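Local structure of Tni2 (Pseudomonas fluorescens, 6B12) at residues 60-72 with 76-88. The protein probably protects its producer as an immunity protein that binds and neutralises the cognate toxin Tne2, an interbacterial effector of the type VI secretion system. Sequence-based numbering, arbitrary orientation.
Sequences PDRQHLAILWNDD and VAATLYVVSGDRQ
The hydroxyl T79 OG1 donates to D71 OD2 at 2.7 Å, meeting the lone pair on the side of the other carboxylate oxygen. That other oxygen, D71 OD1, accepts a hydrogen bond from a water that also touches the phenol oxygen Y81 OH at 2.6 Å, so the carboxylate holds T79 directly and Y81 through a water. With CG anti to the carbonyl carbon (chi1 -70°), D71 reaches over A78 to T79, while its own backbone N donates to A77 O.

Next to this, the Y81 ring turns its edge to the face of the W69 pyrrole, an offset edge-to-face pair with planes at 88° and centroids 5.8 Å apart. Y81 CE2 lies 3.8 Å from W69 CB, which sits in the phenol plane. Further along the same face, I67 CG1 rests on V83 CG2 at 3.8 Å.

The opposite face carries A66, L68, N70, A78, L80 and V82. L68 CD1 packs against A78 CB at 3.7 Å, and basic side chains of the other protein's chain pack on L68 and A78. That chain also hydrogen-bonds N70 OD1, while N70 ND2 is held by R52 O, so the N70-A78 end of this face lies in the interface with the other protein.

At the far end the pairing weakens: G85 N reaches Q63 O at 3.0 Å, bent to 134°. There H64 ND1 donates to D61 OD2 in the ring plane, and D61 OD1 closes an Asx turn by accepting Q63 N.

Strands 64-70 and 78-84 thus form an antiparallel beta hairpin, the central pair of a four-stranded meander flanked by 54-58 and 90-92.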
loop_
_atom_site.group_PDB
_atom_site.type_symbol
_atom_site.label_atom_id
_atom_site.label_comp_id
_atom_site.label_asym_id
_atom_site.label_seq_id
_atom_site.Cartn_x
_atom_site.Cartn_y
_atom_site.Cartn_z
ATOM N N PRO C 60 -15.623 -3.931 -5.822
ATOM C CA PRO C 60 -16.635 -3.087 -6.480
ATOM C C PRO C 60 -17.884 -3.833 -6.933
ATOM O O PRO C 60 -18.893 -3.162 -7.204
ATOM C CB PRO C 60 -15.869 -2.469 -7.656
ATOM C CG PRO C 60 -14.438 -2.417 -7.128
ATOM C CD PRO C 60 -14.295 -3.733 -6.415
ATOM N N ASP C 61 -17.896 -5.169 -6.921
ATOM C CA ASP C 61 -19.131 -5.894 -7.197
ATOM C C ASP C 61 -20.128 -5.826 -6.037
ATOM O O ASP C 61 -21.251 -6.307 -6.191
ATOM C CB ASP C 61 -18.828 -7.361 -7.589
ATOM C CG ASP C 61 -18.191 -8.183 -6.466
ATOM O OD1 ASP C 61 -18.187 -7.760 -5.298
ATOM O OD2 ASP C 61 -17.676 -9.275 -6.777
ATOM N N ARG C 62 -19.728 -5.223 -4.912
ATOM C CA ARG C 62 -20.565 -5.046 -3.718
ATOM C C ARG C 62 -21.106 -6.363 -3.187
ATOM O O ARG C 62 -22.152 -6.396 -2.526
ATOM C CB ARG C 62 -21.720 -4.071 -3.958
ATOM C CG ARG C 62 -21.318 -2.754 -4.564
ATOM C CD ARG C 62 -20.384 -1.993 -3.697
ATOM N NE ARG C 62 -20.973 -1.660 -2.396
ATOM C CZ ARG C 62 -20.339 -0.940 -1.477
ATOM N NH1 ARG C 62 -19.120 -0.476 -1.740
ATOM N NH2 ARG C 62 -20.912 -0.691 -0.298
ATOM N N GLN C 63 -20.392 -7.467 -3.423
ATOM C CA GLN C 63 -20.850 -8.732 -2.859
ATOM C C GLN C 63 -19.684 -9.582 -2.387
ATOM O O GLN C 63 -19.876 -10.764 -2.057
ATOM C CB GLN C 63 -21.730 -9.488 -3.875
ATOM C CG GLN C 63 -21.104 -9.749 -5.257
ATOM C CD GLN C 63 -22.206 -9.977 -6.279
ATOM O OE1 GLN C 63 -22.771 -11.071 -6.364
ATOM N NE2 GLN C 63 -22.540 -8.940 -7.023
ATOM N N HIS C 64 -18.492 -9.005 -2.346
ATOM C CA HIS C 64 -17.347 -9.594 -1.679
ATOM C C HIS C 64 -16.610 -8.507 -0.931
ATOM O O HIS C 64 -16.643 -7.325 -1.301
ATOM C CB HIS C 64 -16.397 -10.259 -2.690
ATOM C CG HIS C 64 -17.033 -11.360 -3.462
ATOM N ND1 HIS C 64 -17.598 -11.171 -4.707
ATOM C CD2 HIS C 64 -17.192 -12.671 -3.166
ATOM C CE1 HIS C 64 -18.061 -12.324 -5.150
ATOM N NE2 HIS C 64 -17.842 -13.248 -4.233
ATOM N N LEU C 65 -15.902 -8.927 0.110
ATOM C CA LEU C 65 -14.930 -8.076 0.770
ATOM C C LEU C 65 -13.558 -8.715 0.609
ATOM O O LEU C 65 -13.430 -9.944 0.596
ATOM C CB LEU C 65 -15.255 -7.912 2.255
ATOM C CG LEU C 65 -16.636 -7.241 2.457
ATOM C CD1 LEU C 65 -17.648 -8.320 2.822
ATOM C CD2 LEU C 65 -16.551 -6.174 3.519
ATOM N N ALA C 66 -12.545 -7.889 0.442
ATOM C CA ALA C 66 -11.172 -8.368 0.517
ATOM C C ALA C 66 -10.629 -7.917 1.862
ATOM O O ALA C 66 -10.719 -6.734 2.202
ATOM C CB ALA C 66 -10.320 -7.827 -0.625
ATOM N N ILE C 67 -10.062 -8.856 2.615
ATOM C CA ILE C 67 -9.657 -8.607 3.987
ATOM C C ILE C 67 -8.197 -8.998 4.101
ATOM O O ILE C 67 -7.876 -10.175 3.944
ATOM C CB ILE C 67 -10.479 -9.435 4.991
ATOM C CG1 ILE C 67 -11.997 -9.269 4.798
ATOM C CG2 ILE C 67 -10.029 -9.081 6.404
ATOM C CD1 ILE C 67 -12.473 -7.932 5.123
ATOM N N LEU C 68 -7.332 -8.041 4.416
ATOM C CA LEU C 68 -5.929 -8.338 4.708
ATOM C C LEU C 68 -5.796 -8.420 6.223
ATOM O O LEU C 68 -5.949 -7.413 6.922
ATOM C CB LEU C 68 -5.030 -7.267 4.114
ATOM C CG LEU C 68 -3.543 -7.546 4.264
ATOM C CD1 LEU C 68 -3.143 -8.881 3.617
ATOM C CD2 LEU C 68 -2.815 -6.379 3.636
ATOM N N TRP C 69 -5.494 -9.619 6.718
ATOM C CA TRP C 69 -5.657 -10.003 8.113
ATOM C C TRP C 69 -4.287 -10.094 8.771
ATOM O O TRP C 69 -3.465 -10.910 8.347
ATOM C CB TRP C 69 -6.356 -11.358 8.136
ATOM C CG TRP C 69 -6.854 -11.907 9.431
ATOM C CD1 TRP C 69 -6.242 -12.858 10.224
ATOM C CD2 TRP C 69 -8.126 -11.652 10.015
ATOM N NE1 TRP C 69 -7.067 -13.176 11.280
ATOM C CE2 TRP C 69 -8.232 -12.459 11.161
ATOM C CE3 TRP C 69 -9.206 -10.823 9.662
ATOM C CZ2 TRP C 69 -9.353 -12.430 11.981
ATOM C CZ3 TRP C 69 -10.317 -10.800 10.484
ATOM C CH2 TRP C 69 -10.381 -11.601 11.616
ATOM N N ASN C 70 -4.045 -9.285 9.807
ATOM C CA ASN C 70 -2.722 -9.307 10.437
ATOM C C ASN C 70 -2.547 -10.592 11.234
ATOM O O ASN C 70 -3.427 -10.974 12.012
ATOM C CB ASN C 70 -2.524 -8.102 11.357
ATOM C CG ASN C 70 -2.319 -6.823 10.592
ATOM O OD1 ASN C 70 -2.133 -6.850 9.375
ATOM N ND2 ASN C 70 -2.352 -5.691 11.295
ATOM N N ASP C 71 -1.385 -11.251 11.065
ATOM C CA ASP C 71 -1.150 -12.551 11.693
ATOM C C ASP C 71 -0.283 -12.491 12.939
ATOM O O ASP C 71 -0.128 -13.514 13.614
ATOM C CB ASP C 71 -0.514 -13.525 10.689
ATOM C CG ASP C 71 -1.497 -13.941 9.581
ATOM O OD1 ASP C 71 -2.690 -14.174 9.886
ATOM O OD2 ASP C 71 -1.076 -14.043 8.410
ATOM N N ASP C 72 0.283 -11.341 13.268
ATOM C CA ASP C 72 1.016 -11.243 14.520
ATOM C C ASP C 72 0.914 -9.807 15.029
ATOM O O ASP C 72 0.093 -9.023 14.545
ATOM C CB ASP C 72 2.457 -11.754 14.327
ATOM C CG ASP C 72 3.272 -10.907 13.379
ATOM O OD1 ASP C 72 2.908 -9.757 13.096
ATOM O OD2 ASP C 72 4.334 -11.394 12.929
ATOM N N VAL C 76 2.959 -6.473 9.983
ATOM C CA VAL C 76 3.562 -6.865 8.719
ATOM C C VAL C 76 2.976 -8.186 8.233
ATOM O O VAL C 76 2.288 -8.229 7.203
ATOM C CB VAL C 76 5.093 -6.978 8.868
ATOM C CG1 VAL C 76 5.718 -7.518 7.574
ATOM C CG2 VAL C 76 5.682 -5.627 9.245
ATOM N N ALA C 77 3.260 -9.275 8.960
ATOM C CA ALA C 77 2.741 -10.584 8.579
ATOM C C ALA C 77 1.228 -10.517 8.433
ATOM O O ALA C 77 0.533 -10.054 9.335
ATOM C CB ALA C 77 3.082 -11.628 9.629
ATOM N N ALA C 78 0.724 -11.024 7.316
ATOM C CA ALA C 78 -0.705 -10.908 7.063
ATOM C C ALA C 78 -1.102 -11.929 6.009
ATOM O O ALA C 78 -0.269 -12.384 5.218
ATOM C CB ALA C 78 -1.067 -9.493 6.611
ATOM N N THR C 79 -2.399 -12.266 5.994
ATOM C CA THR C 79 -2.968 -13.183 5.012
ATOM C C THR C 79 -4.170 -12.504 4.357
ATOM O O THR C 79 -4.971 -11.870 5.043
ATOM C CB THR C 79 -3.407 -14.500 5.675
ATOM O OG1 THR C 79 -2.272 -15.134 6.295
ATOM C CG2 THR C 79 -4.003 -15.449 4.650
ATOM N N LEU C 80 -4.284 -12.645 3.041
ATOM C CA LEU C 80 -5.386 -12.044 2.292
ATOM C C LEU C 80 -6.517 -13.047 2.115
ATOM O O LEU C 80 -6.287 -14.176 1.668
ATOM C CB LEU C 80 -4.878 -11.564 0.932
ATOM C CG LEU C 80 -5.940 -10.990 -0.005
ATOM C CD1 LEU C 80 -6.602 -9.720 0.569
ATOM C CD2 LEU C 80 -5.300 -10.752 -1.395
ATOM N N TYR C 81 -7.743 -12.619 2.435
ATOM C CA TYR C 81 -8.946 -13.420 2.256
ATOM C C TYR C 81 -9.951 -12.642 1.426
ATOM O O TYR C 81 -10.030 -11.420 1.518
ATOM C CB TYR C 81 -9.613 -13.754 3.592
ATOM C CG TYR C 81 -8.721 -14.530 4.526
ATOM C CD1 TYR C 81 -8.660 -15.920 4.459
ATOM C CD2 TYR C 81 -7.912 -13.868 5.449
ATOM C CE1 TYR C 81 -7.826 -16.634 5.318
ATOM C CE2 TYR C 81 -7.084 -14.564 6.307
ATOM C CZ TYR C 81 -7.041 -15.953 6.234
ATOM O OH TYR C 81 -6.222 -16.664 7.086
ATOM N N VAL C 82 -10.726 -13.373 0.634
ATOM C CA VAL C 82 -11.944 -12.846 0.005
ATOM C C VAL C 82 -13.113 -13.460 0.749
ATOM O O VAL C 82 -13.236 -14.685 0.815
ATOM C CB VAL C 82 -12.005 -13.180 -1.490
ATOM C CG1 VAL C 82 -13.360 -12.751 -2.073
ATOM C CG2 VAL C 82 -10.876 -12.483 -2.205
ATOM N N VAL C 83 -13.970 -12.615 1.313
ATOM C CA VAL C 83 -15.094 -13.058 2.123
ATOM C C VAL C 83 -16.373 -12.732 1.369
ATOM O O VAL C 83 -16.502 -11.644 0.811
ATOM C CB VAL C 83 -15.089 -12.362 3.500
ATOM C CG1 VAL C 83 -16.259 -12.810 4.341
ATOM C CG2 VAL C 83 -13.741 -12.609 4.240
ATOM N N SER C 84 -17.297 -13.676 1.336
ATOM C CA SER C 84 -18.570 -13.423 0.674
ATOM C C SER C 84 -19.361 -12.355 1.441
ATOM O O SER C 84 -19.170 -12.139 2.638
ATOM C CB SER C 84 -19.388 -14.720 0.571
ATOM O OG SER C 84 -19.743 -15.214 1.848
ATOM N N GLY C 85 -20.248 -11.662 0.730
ATOM C CA GLY C 85 -21.030 -10.629 1.393
ATOM C C GLY C 85 -21.895 -11.161 2.519
ATOM O O GLY C 85 -22.146 -10.459 3.509
ATOM N N ASP C 86 -22.385 -12.394 2.391
ATOM C CA ASP C 86 -23.195 -12.929 3.477
ATOM C C ASP C 86 -22.347 -13.517 4.594
ATOM O O ASP C 86 -22.901 -14.054 5.572
ATOM C CB ASP C 86 -24.223 -13.947 2.953
ATOM C CG ASP C 86 -23.616 -15.184 2.335
ATOM O OD1 ASP C 86 -22.381 -15.335 2.313
ATOM O OD2 ASP C 86 -24.420 -16.029 1.862
ATOM N N ARG C 87 -21.032 -13.402 4.464
ATOM C CA ARG C 87 -20.047 -13.833 5.455
ATOM C C ARG C 87 -20.082 -15.336 5.697
ATOM O O ARG C 87 -19.557 -15.808 6.703
ATOM C CB ARG C 87 -20.223 -13.070 6.779
ATOM C CG ARG C 87 -18.891 -12.709 7.471
ATOM C CD ARG C 87 -18.630 -13.525 8.710
ATOM N NE ARG C 87 -19.601 -13.337 9.771
ATOM C CZ ARG C 87 -20.423 -14.287 10.211
ATOM N NH1 ARG C 87 -20.403 -15.502 9.663
ATOM N NH2 ARG C 87 -21.264 -14.024 11.207
ATOM N N GLN C 88 -20.690 -16.121 4.803
ATOM C CA GLN C 88 -20.770 -17.550 5.057
ATOM C C GLN C 88 -19.547 -18.308 4.562
ATOM O O GLN C 88 -19.264 -19.392 5.071
ATOM C CB GLN C 88 -22.041 -18.142 4.428
ATOM C CG GLN C 88 -23.348 -17.592 5.029
ATOM C CD GLN C 88 -23.382 -17.644 6.555
ATOM O OE1 GLN C 88 -23.589 -18.705 7.144
ATOM N NE2 GLN C 88 -23.187 -16.487 7.201
HETATM O O HOH W 1 -4.577 -15.908 8.971
HETATM O O HOH W 2 0.902 -8.553 11.588
HETATM O O HOH W 3 5.784 -9.874 10.590
#